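Local coordinates for transcriptional regulatory protein RcsB (Escherichia coli, PDB 5I4C) that serves as the DNA-binding response regulator of the Rcs phosphorelay, controlling genes for colanic acid capsule synthesis, biofilm formation, cell division and outer membrane proteins, at residues A40-L45 and I68-Y73. Sequence-based numbering, arbitrary orientation.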
ATOM      1  N   ALA A  40       5.441  -7.187 -18.722  1.00 28.40           N
ATOM      2  CA  ALA A  40       5.092  -8.444 -18.117  1.00 27.18           C
ATOM      3  C   ALA A  40       3.588  -8.675 -18.185  1.00 26.36           C
ATOM      4  O   ALA A  40       3.141  -9.741 -18.561  1.00 26.99           O
ATOM      5  CB  ALA A  40       5.598  -8.479 -16.651  1.00 28.48           C
ATOM      6  N   LEU A  41       2.802  -7.672 -17.855  1.00 25.16           N
ATOM      7  CA  LEU A  41       1.372  -7.753 -18.017  1.00 24.57           C
ATOM      8  C   LEU A  41       0.884  -8.184 -19.417  1.00 25.39           C
ATOM      9  O   LEU A  41       0.106  -9.159 -19.567  1.00 24.17           O
ATOM     10  CB  LEU A  41       0.768  -6.363 -17.753  1.00 25.76           C
ATOM     11  CG  LEU A  41      -0.751  -6.230 -17.967  1.00 24.38           C
ATOM     12  CD1 LEU A  41      -1.542  -7.208 -17.131  1.00 24.81           C
ATOM     13  CD2 LEU A  41      -1.221  -4.853 -17.556  1.00 25.71           C
ATOM     14  N   ILE A  42       1.308  -7.431 -20.404  1.00 25.32           N
ATOM     15  CA  ILE A  42       0.870  -7.613 -21.770  1.00 27.18           C
ATOM     16  C   ILE A  42       1.385  -8.933 -22.306  1.00 28.07           C
ATOM     17  O   ILE A  42       0.661  -9.630 -22.991  1.00 26.40           O
ATOM     18  CB  ILE A  42       1.331  -6.448 -22.681  1.00 28.48           C
ATOM     19  CG1 ILE A  42       0.638  -5.114 -22.334  1.00 30.52           C
ATOM     20  CG2 ILE A  42       1.200  -6.793 -24.190  1.00 28.79           C
ATOM     21  CD1 ILE A  42      -0.844  -5.227 -22.190  1.00 33.61           C
ATOM     22  N   ASN A  43       2.617  -9.289 -21.952  1.00 29.22           N
ATOM     23  CA  ASN A  43       3.182 -10.572 -22.364  1.00 32.02           C
ATOM     24  C   ASN A  43       2.454 -11.764 -21.863  1.00 30.29           C
ATOM     25  O   ASN A  43       2.352 -12.737 -22.579  1.00 30.28           O
ATOM     26  CB  ASN A  43       4.636 -10.739 -21.945  1.00 35.23           C
ATOM     27  CG  ASN A  43       5.573 -10.036 -22.835  1.00 40.07           C
ATOM     28  OD1 ASN A  43       5.233  -9.648 -23.929  1.00 45.08           O
ATOM     29  ND2 ASN A  43       6.766  -9.811 -22.343  1.00 47.71           N
ATOM     30  N   ASN A  44       1.920 -11.686 -20.657  1.00 28.29           N
ATOM     31  CA  ASN A  44       1.271 -12.842 -20.054  1.00 28.45           C
ATOM     32  C   ASN A  44      -0.243 -12.802 -20.100  1.00 28.73           C
ATOM     33  O   ASN A  44      -0.854 -13.821 -19.958  1.00 29.14           O
ATOM     34  CB  ASN A  44       1.741 -12.950 -18.657  1.00 29.08           C
ATOM     35  CG  ASN A  44       3.151 -13.359 -18.615  1.00 31.47           C
ATOM     36  OD1 ASN A  44       3.483 -14.501 -18.948  1.00 36.70           O
ATOM     37  ND2 ASN A  44       4.041 -12.407 -18.370  1.00 32.70           N
ATOM     38  N   LEU A  45      -0.831 -11.664 -20.385  1.00 27.96           N
ATOM     39  CA  LEU A  45      -2.279 -11.547 -20.557  1.00 30.31           C
ATOM     40  C   LEU A  45      -2.951 -12.665 -21.383  1.00 30.41           C
ATOM     41  O   LEU A  45      -3.900 -13.243 -20.919  1.00 32.02           O
ATOM     42  CB  LEU A  45      -2.704 -10.163 -21.095  1.00 30.58           C
ATOM     43  CG  LEU A  45      -3.394  -9.271 -20.048  1.00 32.56           C
ATOM     44  CD1 LEU A  45      -3.508  -7.828 -20.499  1.00 34.03           C
ATOM     45  CD2 LEU A  45      -4.753  -9.791 -19.737  1.00 33.93           C
ATOM     46  N   ILE A  68      -2.777   6.508 -20.725  1.00 35.11           N
ATOM     47  CA  ILE A  68      -3.675   6.443 -21.859  1.00 37.92           C
ATOM     48  C   ILE A  68      -3.145   5.508 -22.948  1.00 34.36           C
ATOM     49  O   ILE A  68      -3.850   4.705 -23.520  1.00 35.30           O
ATOM     50  CB  ILE A  68      -3.877   7.877 -22.441  1.00 42.90           C
ATOM     51  CG1 ILE A  68      -4.589   8.781 -21.428  1.00 47.24           C
ATOM     52  CG2 ILE A  68      -4.648   7.843 -23.758  1.00 44.29           C
ATOM     53  CD1 ILE A  68      -5.975   8.300 -21.012  1.00 48.98           C
ATOM     54  N   THR A  69      -1.876   5.621 -23.208  1.00 33.19           N
ATOM     55  CA  THR A  69      -1.201   4.761 -24.182  1.00 32.77           C
ATOM     56  C   THR A  69      -1.384   3.300 -23.897  1.00 30.58           C
ATOM     57  O   THR A  69      -1.783   2.553 -24.744  1.00 29.33           O
ATOM     58  CB  THR A  69       0.284   5.126 -24.158  1.00 34.68           C
ATOM     59  OG1 THR A  69       0.406   6.479 -24.569  1.00 35.38           O
ATOM     60  CG2 THR A  69       1.117   4.248 -25.067  1.00 36.45           C
ATOM     61  N   LEU A  70      -1.258   2.925 -22.634  1.00 29.67           N
ATOM     62  CA  LEU A  70      -1.448   1.537 -22.242  1.00 26.81           C
ATOM     63  C   LEU A  70      -2.909   1.164 -22.357  1.00 27.58           C
ATOM     64  O   LEU A  70      -3.222   0.104 -22.881  1.00 27.04           O
ATOM     65  CB  LEU A  70      -0.991   1.352 -20.804  1.00 27.01           C
ATOM     66  CG  LEU A  70      -1.187  -0.078 -20.290  1.00 27.45           C
ATOM     67  CD1 LEU A  70      -0.415  -1.108 -21.128  1.00 26.99           C
ATOM     68  CD2 LEU A  70      -0.833  -0.127 -18.830  1.00 27.80           C
ATOM     69  N   ILE A  71      -3.797   2.025 -21.927  1.00 27.59           N
ATOM     70  CA  ILE A  71      -5.217   1.705 -22.113  1.00 30.47           C
ATOM     71  C   ILE A  71      -5.622   1.463 -23.546  1.00 30.16           C
ATOM     72  O   ILE A  71      -6.358   0.508 -23.843  1.00 29.87           O
ATOM     73  CB  ILE A  71      -6.158   2.743 -21.491  1.00 34.15           C
ATOM     74  CG1 ILE A  71      -6.023   2.812 -19.971  1.00 33.62           C
ATOM     75  CG2 ILE A  71      -7.632   2.425 -21.822  1.00 36.46           C
ATOM     76  CD1 ILE A  71      -5.721   1.493 -19.352  1.00 35.13           C
ATOM     77  N   LYS A  72      -5.171   2.318 -24.418  1.00 32.54           N
ATOM     78  CA  LYS A  72      -5.416   2.179 -25.866  1.00 32.91           C
ATOM     79  C   LYS A  72      -4.877   0.875 -26.409  1.00 30.44           C
ATOM     80  O   LYS A  72      -5.522   0.199 -27.184  1.00 30.74           O
ATOM     81  CB  LYS A  72      -4.736   3.324 -26.612  1.00 36.23           C
ATOM     82  CG  LYS A  72      -5.489   4.620 -26.538  1.00 41.40           C
ATOM     83  CD  LYS A  72      -4.707   5.736 -27.244  1.00 46.04           C
ATOM     84  CE  LYS A  72      -5.584   6.403 -28.263  1.00 52.36           C
ATOM     85  NZ  LYS A  72      -4.997   7.710 -28.575  1.00 58.61           N
ATOM     86  N   TYR A  73      -3.684   0.525 -26.015  1.00 29.51           N
ATOM     87  CA  TYR A  73      -3.120  -0.775 -26.345  1.00 28.76           C
ATOM     88  C   TYR A  73      -4.052  -1.936 -25.920  1.00 27.18           C
ATOM     89  O   TYR A  73      -4.411  -2.799 -26.747  1.00 25.18           O
ATOM     90  CB  TYR A  73      -1.690  -0.930 -25.770  1.00 29.63           C
ATOM     91  CG  TYR A  73      -1.028  -2.174 -26.281  1.00 31.49           C
ATOM     92  CD1 TYR A  73      -1.334  -3.416 -25.716  1.00 31.87           C
ATOM     93  CD2 TYR A  73      -0.221  -2.156 -27.442  1.00 33.89           C
ATOM     94  CE1 TYR A  73      -0.839  -4.596 -26.235  1.00 31.30           C
ATOM     95  CE2 TYR A  73       0.331  -3.349 -27.941  1.00 35.32           C
ATOM     96  CZ  TYR A  73       0.014  -4.556 -27.333  1.00 33.74           C
ATOM     97  OH  TYR A  73       0.455  -5.747 -27.764  1.00 34.88           O
TER
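The ring of Tyr73 is met obliquely by Ile42, nearest its CD1 and CE1 atoms, while the ring of His77 stacks on it and that of Tyr64 meets it at an interplanar angle of about 50°. Both branches of the isoleucine take part. Ile42 CG2 lies 3.6 Å from Tyr73 CE1 and also touches the phenol end, 3.8 Å from Tyr73 OH; Ile42 CD1 lies nearer the root of the ring, 4.0 Å from Tyr73 CD1. A beta-branched residue suits this place because its two arms span the ring from near its root to its hydroxyl. Tyr73 reaches across with CG turned anti to its own backbone N (chi1 -171°), and the long flat side chain bridges segments 40-45 and 68-73, whose nearest CA atoms, those of Ile42 and Tyr73, are 9.1 Å apart. In the CheY-like receiver domain, with its five-stranded parallel sheet and strand order 2-1-3-4-5, this contact joins helices 38-44 and 67-77. Leu70, also buried, adds a looser touch, its CD1 standing 4.3 Å from Ile42 CD1; an aliphatic residue suits this apolar surrounding. No hydrogen bond crosses between the segments. Within 40-45, Asn44 folds its amide back along its helix: Asn44 ND2 donates to Ala40 O (2.8 Å), which Asn44 N reaches from the opposite face of the carbonyl plane, and Asn44 OD1 is hydrogen-bonded to Lys47 NZ.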